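Local coordinates for ribosomal RNA small subunit methyltransferase E (Neisseria gonorrhoeae, PDB 5VM8), which probably methylates N3 of a uridine in 16S ribosomal RNA, with S-adenosyl methionine as the methyl donor, at residues Ser90-Ser93 with Gly94-Asp98; Met97-Thr100 with Leu101-Val105; Leu235-Ile238 with Ala239-Thr243. One frame throughout, in Å; residues are numbered along the deposited sequence.

Interaction 1. Residues Ser90-Ser93 with Gly94-Asp98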
loop_
_atom_site.group_PDB
_atom_site.type_symbol
_atom_site.label_atom_id
_atom_site.label_comp_id
_atom_site.label_asym_id
_atom_site.label_seq_id
_atom_site.Cartn_x
_atom_site.Cartn_y
_atom_site.Cartn_z
ATOM N N SER A 90 4.265 6.303 -10.503
ATOM C CA SER A 90 5.256 5.989 -11.522
ATOM C C SER A 90 6.489 5.365 -10.895
ATOM O O SER A 90 6.987 5.854 -9.876
ATOM C CB SER A 90 5.680 7.231 -12.292
ATOM O OG SER A 90 4.547 7.980 -12.634
ATOM N N ILE A 91 6.987 4.297 -11.532
ATOM C CA ILE A 91 8.109 3.539 -11.002
ATOM C C ILE A 91 9.273 4.479 -10.777
ATOM O O ILE A 91 9.652 5.232 -11.681
ATOM C CB ILE A 91 8.535 2.427 -11.963
ATOM C CG1 ILE A 91 7.345 1.588 -12.421
ATOM C CG2 ILE A 91 9.553 1.547 -11.295
ATOM C CD1 ILE A 91 6.710 0.842 -11.328
ATOM N N SER A 92 9.775 4.506 -9.541
ATOM C CA SER A 92 10.966 5.247 -9.168
ATOM C C SER A 92 12.010 4.296 -8.587
ATOM O O SER A 92 11.715 3.134 -8.266
ATOM C CB SER A 92 10.607 6.329 -8.160
ATOM O OG SER A 92 9.479 7.010 -8.643
ATOM N N SER A 93 13.254 4.770 -8.505
ATOM C CA SER A 93 14.356 3.907 -8.080
ATOM C C SER A 93 14.510 3.880 -6.563
ATOM O O SER A 93 14.222 4.855 -5.866
ATOM C CB SER A 93 15.699 4.286 -8.721
ATOM O OG SER A 93 16.348 5.363 -8.096
ATOM N N GLY A 94 14.939 2.720 -6.074
ATOM C CA GLY A 94 15.256 2.404 -4.695
ATOM C C GLY A 94 14.454 2.963 -3.541
ATOM O O GLY A 94 13.273 2.646 -3.385
ATOM N N ASP A 95 15.135 3.780 -2.726
ATOM C CA ASP A 95 14.559 4.350 -1.508
ATOM C C ASP A 95 13.324 5.166 -1.801
ATOM O O ASP A 95 12.367 5.152 -1.021
ATOM C CB ASP A 95 15.581 5.223 -0.776
ATOM C CG ASP A 95 16.380 4.452 0.221
ATOM O OD1 ASP A 95 16.242 3.212 0.225
ATOM O OD2 ASP A 95 17.135 5.075 1.008
ATOM N N ARG A 96 13.315 5.887 -2.916
ATOM C CA ARG A 96 12.165 6.739 -3.166
ATOM C C ARG A 96 10.902 5.901 -3.352
ATOM O O ARG A 96 9.845 6.219 -2.798
ATOM C CB ARG A 96 12.437 7.597 -4.391
ATOM C CG ARG A 96 11.314 8.535 -4.717
ATOM C CD ARG A 96 11.755 9.421 -5.853
ATOM N NE ARG A 96 10.746 10.407 -6.180
ATOM C CZ ARG A 96 10.980 11.710 -6.185
ATOM N NH1 ARG A 96 12.191 12.155 -5.881
ATOM N NH2 ARG A 96 10.015 12.557 -6.508
ATOM N N MET A 97 11.022 4.790 -4.068
ATOM C CA MET A 97 9.910 3.879 -4.261
ATOM C C MET A 97 9.562 3.131 -2.976
ATOM O O MET A 97 8.385 2.994 -2.621
ATOM C CB MET A 97 10.297 2.891 -5.358
ATOM C CG MET A 97 9.169 2.076 -5.921
ATOM S SD MET A 97 8.009 3.132 -6.740
ATOM C CE MET A 97 6.712 1.962 -7.056
ATOM N N ASP A 98 10.583 2.585 -2.304
ATOM C CA ASP A 98 10.374 1.771 -1.107
ATOM C C ASP A 98 9.703 2.577 0.006
ATOM O O ASP A 98 8.773 2.094 0.655
ATOM C CB ASP A 98 11.719 1.195 -0.639
ATOM C CG ASP A 98 12.361 0.216 -1.664
ATOM O OD1 ASP A 98 11.751 -0.121 -2.703
ATOM O OD2 ASP A 98 13.527 -0.182 -1.440
#
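S92 and M97, and S93 and R96, are joined by two weak hydrogen bonds between the loop and the helix that follows. In the first, the amide of S92 points at the sulfur of M97: S92 N lies 3.6 Å from M97 SD, a long separation, but the N-H is almost straight on its target (168°). The other runs from R96 N to S93 O over 3.3 Å and is distinctly bent, a weak bond between S93 and the beginning of the helix. Shorter bonds lie within each segment. The hydroxyl of S92 turns back to S90, with S92 OG 3.0 Å from S90 O, and D98 N reaches G94 O at 2.9 Å as a regular helical bond.

The bend links strand 85-90 of the parallel sheet to helix 94-106, at the start of a beta-alpha-beta crossover in the SPOUT-type methyltransferase domain. G94 sits at the change from loop to helix with a positive phi of 37°, a value that favours glycine. Beyond the two segments, S93 N is bonded to E202 and the R96 guanidinium to the carbonyl of R229.

Van der Waals contacts fill in around these bonds. M97 lies across the peptide that follows S92, where its CB is 3.2 Å from S92 O; the bend at chi2 (64°) then turns SD onto the line of the S92 N-H. Further out, M97 CE comes within 4.4 Å of I91 CD1, and W136 of helix 128-147 touches both side chains. The extended arm of R96 passes alongside S92, with R96 CD 4.0 Å from S92 CB.

Interaction 2. Residues Met97-Thr100 with Leu101-Val105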
loop_
_atom_site.group_PDB
_atom_site.type_symbol
_atom_site.label_atom_id
_atom_site.label_comp_id
_atom_site.label_asym_id
_atom_site.label_seq_id
_atom_site.Cartn_x
_atom_site.Cartn_y
_atom_site.Cartn_z
ATOM N N MET A 97 11.022 4.790 -4.068
ATOM C CA MET A 97 9.910 3.879 -4.261
ATOM C C MET A 97 9.562 3.131 -2.976
ATOM O O MET A 97 8.385 2.994 -2.621
ATOM C CB MET A 97 10.297 2.891 -5.358
ATOM C CG MET A 97 9.169 2.076 -5.921
ATOM S SD MET A 97 8.009 3.132 -6.740
ATOM C CE MET A 97 6.712 1.962 -7.056
ATOM N N ASP A 98 10.583 2.585 -2.304
ATOM C CA ASP A 98 10.374 1.771 -1.107
ATOM C C ASP A 98 9.703 2.577 0.006
ATOM O O ASP A 98 8.773 2.094 0.655
ATOM C CB ASP A 98 11.719 1.195 -0.639
ATOM C CG ASP A 98 12.361 0.216 -1.664
ATOM O OD1 ASP A 98 11.751 -0.121 -2.703
ATOM O OD2 ASP A 98 13.527 -0.182 -1.440
ATOM N N PHE A 99 10.196 3.799 0.267
ATOM C CA PHE A 99 9.571 4.670 1.260
ATOM C C PHE A 99 8.159 5.049 0.844
ATOM O O PHE A 99 7.245 5.078 1.678
ATOM C CB PHE A 99 10.414 5.924 1.491
ATOM C CG PHE A 99 11.665 5.666 2.276
ATOM C CD1 PHE A 99 11.729 4.608 3.158
ATOM C CD2 PHE A 99 12.779 6.476 2.124
ATOM C CE1 PHE A 99 12.891 4.360 3.888
ATOM C CE2 PHE A 99 13.941 6.237 2.840
ATOM C CZ PHE A 99 13.998 5.176 3.722
ATOM N N THR A 100 7.959 5.351 -0.443
ATOM C CA THR A 100 6.614 5.660 -0.887
ATOM C C THR A 100 5.691 4.491 -0.568
ATOM O O THR A 100 4.650 4.666 0.070
ATOM C CB THR A 100 6.602 5.994 -2.390
ATOM O OG1 THR A 100 7.306 7.221 -2.627
ATOM C CG2 THR A 100 5.187 6.171 -2.861
ATOM N N LEU A 101 6.119 3.278 -0.908
ATOM C CA LEU A 101 5.274 2.110 -0.707
ATOM C C LEU A 101 5.043 1.851 0.779
ATOM O O LEU A 101 3.918 1.565 1.204
ATOM C CB LEU A 101 5.898 0.896 -1.397
ATOM C CG LEU A 101 5.748 0.910 -2.928
ATOM C CD1 LEU A 101 6.693 -0.064 -3.609
ATOM C CD2 LEU A 101 4.309 0.566 -3.325
ATOM N N GLN A 102 6.102 1.920 1.583
ATOM C CA GLN A 102 5.962 1.607 3.001
ATOM C C GLN A 102 5.099 2.637 3.730
ATOM O O GLN A 102 4.162 2.273 4.449
ATOM C CB GLN A 102 7.332 1.514 3.658
ATOM C CG GLN A 102 7.240 1.291 5.181
ATOM C CD GLN A 102 8.607 1.244 5.823
ATOM O OE1 GLN A 102 9.201 2.277 6.130
ATOM N NE2 GLN A 102 9.127 0.048 5.997
ATOM N N LYS A 103 5.397 3.935 3.560
ATOM C CA LYS A 103 4.704 4.938 4.362
ATOM C C LYS A 103 3.267 5.124 3.902
ATOM O O LYS A 103 2.390 5.421 4.721
ATOM C CB LYS A 103 5.454 6.272 4.344
ATOM C CG LYS A 103 6.549 6.372 5.414
ATOM C CD LYS A 103 7.577 5.275 5.220
ATOM C CE LYS A 103 8.705 5.355 6.192
ATOM N NZ LYS A 103 8.320 4.601 7.431
ATOM N N SER A 104 3.003 4.942 2.604
ATOM C CA SER A 104 1.646 5.056 2.104
ATOM C C SER A 104 0.752 3.965 2.699
ATOM O O SER A 104 -0.451 4.194 2.918
ATOM C CB SER A 104 1.662 5.062 0.558
ATOM O OG SER A 104 1.646 3.766 0.001
ATOM N N VAL A 105 1.321 2.784 2.966
ATOM C CA VAL A 105 0.596 1.716 3.658
ATOM C C VAL A 105 0.338 2.097 5.113
ATOM O O VAL A 105 -0.763 1.896 5.629
ATOM C CB VAL A 105 1.365 0.382 3.555
ATOM C CG1 VAL A 105 0.730 -0.671 4.456
ATOM C CG2 VAL A 105 1.400 -0.109 2.084
#
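The ring of F99 is met by the aliphatic arm of K103 one helical turn on: K103 CE approaches F99 CD1 obliquely at 4.3 Å. E231, from a loop, also touches F99. The second flat group is the amide of Q102, whose oxygen is used by its neighbour: K103 NZ lies 2.8 Å from Q102 OE1, tilted 32° from the carbonyl plane. Two bends in the lysine, at chi2 (60°) and chi4 (87°), fold the arm up past F99 and bring its ammonium to this oxygen; the same nitrogen forms a salt bridge with E106. The D98 carboxylate is directed to another helix, where R135 binds it in a salt bridge.

Under these side chains the main chain is regular alpha helix, with four i to i+4 bonds in succession: L101 N to M97 O, Q102 N to D98 O, K103 N to F99 O and S104 N to T100 O. The Q102 N to D98 O bond, at 2.8 Å, is the shortest of the four. This is the middle of helix 94-106, the connection between parallel strands 85-90 and 111-116 in a beta-alpha-beta unit.

The buried side is made by M97, L101, T100 and S104. M97 and L101 cross obliquely, the methionine methyl CE meeting L101 CD1 at 4.0 Å, while L101 CG comes within 3.4 Å of M97 O. L101 continues onto I112 and W136, and T100 and S104 both rest on L87 of strand 85-90. The hydroxyl of T100 is bonded back to the carbonyl of R96.

Interaction 3. Residues Leu235-Ile238 with Ala239-Thr243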
loop_
_atom_site.group_PDB
_atom_site.type_symbol
_atom_site.label_atom_id
_atom_site.label_comp_id
_atom_site.label_asym_id
_atom_site.label_seq_id
_atom_site.Cartn_x
_atom_site.Cartn_y
_atom_site.Cartn_z
ATOM N N LEU A 235 3.172 11.252 0.187
ATOM C CA LEU A 235 2.902 10.917 1.578
ATOM C C LEU A 235 2.142 12.044 2.269
ATOM O O LEU A 235 1.135 11.808 2.948
ATOM C CB LEU A 235 4.208 10.599 2.306
ATOM C CG LEU A 235 5.005 9.542 1.551
ATOM C CD1 LEU A 235 6.346 9.286 2.223
ATOM C CD2 LEU A 235 4.176 8.276 1.433
ATOM N N ALA A 236 2.624 13.282 2.118
ATOM C CA ALA A 236 1.938 14.402 2.751
ATOM C C ALA A 236 0.505 14.506 2.254
ATOM O O ALA A 236 -0.404 14.806 3.033
ATOM C CB ALA A 236 2.704 15.704 2.510
ATOM N N ALA A 237 0.279 14.195 0.964
ATOM C CA ALA A 237 -1.043 14.322 0.361
ATOM C C ALA A 237 -2.012 13.301 0.928
ATOM O O ALA A 237 -3.160 13.639 1.262
ATOM C CB ALA A 237 -0.937 14.191 -1.162
ATOM N N ILE A 238 -1.567 12.048 1.057
ATOM C CA ILE A 238 -2.417 10.997 1.620
ATOM C C ILE A 238 -2.797 11.322 3.065
ATOM O O ILE A 238 -3.959 11.156 3.463
ATOM C CB ILE A 238 -1.711 9.632 1.501
ATOM C CG1 ILE A 238 -1.516 9.283 0.018
ATOM C CG2 ILE A 238 -2.477 8.541 2.235
ATOM C CD1 ILE A 238 -0.619 8.060 -0.280
ATOM N N ALA A 239 -1.848 11.854 3.849
ATOM C CA ALA A 239 -2.163 12.278 5.213
ATOM C C ALA A 239 -3.161 13.425 5.196
ATOM O O ALA A 239 -4.095 13.466 6.013
ATOM C CB ALA A 239 -0.887 12.681 5.974
ATOM N N ALA A 240 -2.971 14.371 4.275
ATOM C CA ALA A 240 -3.931 15.458 4.111
ATOM C C ALA A 240 -5.306 14.920 3.723
ATOM O O ALA A 240 -6.336 15.428 4.183
ATOM C CB ALA A 240 -3.424 16.446 3.054
ATOM N N MET A 241 -5.340 13.886 2.876
ATOM C CA MET A 241 -6.617 13.289 2.488
ATOM C C MET A 241 -7.288 12.607 3.675
ATOM O O MET A 241 -8.511 12.685 3.830
ATOM C CB MET A 241 -6.409 12.281 1.353
ATOM C CG MET A 241 -6.056 12.877 0.014
ATOM S SD MET A 241 -5.666 11.607 -1.243
ATOM C CE MET A 241 -4.738 12.635 -2.365
ATOM N N GLN A 242 -6.509 11.893 4.503
ATOM C CA GLN A 242 -7.086 11.278 5.697
ATOM C C GLN A 242 -7.595 12.327 6.690
ATOM O O GLN A 242 -8.512 12.044 7.475
ATOM C CB GLN A 242 -6.069 10.348 6.396
ATOM C CG GLN A 242 -5.522 9.164 5.552
ATOM C CD GLN A 242 -6.581 8.116 5.153
ATOM O OE1 GLN A 242 -7.778 8.246 5.437
ATOM N NE2 GLN A 242 -6.124 7.074 4.484
ATOM N N THR A 243 -7.006 13.527 6.686
ATOM C CA THR A 243 -7.437 14.597 7.584
ATOM C C THR A 243 -8.747 15.240 7.105
ATOM O O THR A 243 -9.630 15.552 7.925
ATOM C CB THR A 243 -6.310 15.629 7.719
ATOM O OG1 THR A 243 -5.139 14.989 8.223
ATOM C CG2 THR A 243 -6.699 16.774 8.630
#
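I238, A239 and A237 have the most surface buried between the two successive turns, and each is engaged through its backbone. I238 O accepts from Q242 N at 2.9 Å. Q242 CG, set anti to its own carbonyl carbon (chi1 -59°), lies 3.3 Å from I238 O; the bend at chi2 then turns the amide, which leaves the helix with its OE1 bonded to S81 and its NE2 to the carbonyl of L107.

A239 is gripped at both ends. Its N-H runs almost straight (168°) to L235 O at 3.1 Å, while its carbonyl takes two donors from opposite faces of its plane: T243 N at 3.0 Å and the hydroxyl T243 OG1 at 2.9 Å.

A237 pairs with M241. M241 N is 2.7 Å from A237 O, and M241 CG follows at 3.2 Å from that oxygen. With CG beside the backbone N (chi1 -71°), the extended chain runs back toward the preceding turn, where CE meets A237 CB at 4.3 Å. I238, A237 and M241 all touch F197 of strand 195-199. Such an apolar helix face laid on the central parallel sheet fits the C-terminal helix of the SPOUT fold, whose chain is tied in a trefoil knot.

How the interactions relate
From the N terminus, interaction 1 comes first, closing the tight bend between strand 85-90 and helix 94-106. Interaction 2 begins where it ends: the two share M97 and D98, their centres are 9 Å apart, and both use helix 94-106. Interaction 3 follows about 130 residues later, on helix 232-244, so it neither encloses nor crosses the others in sequence. In space it meets interaction 2, with L235 CD2 3.7 Å from S104 N and I238 CD1 3.9 Å from S104 CB, whereas interaction 1 stays about 7 Å away at the nearest atoms. Helices 94-106 and 232-244 thus pack together, joining the first crossover of the parallel sheet to the last helix of the chain.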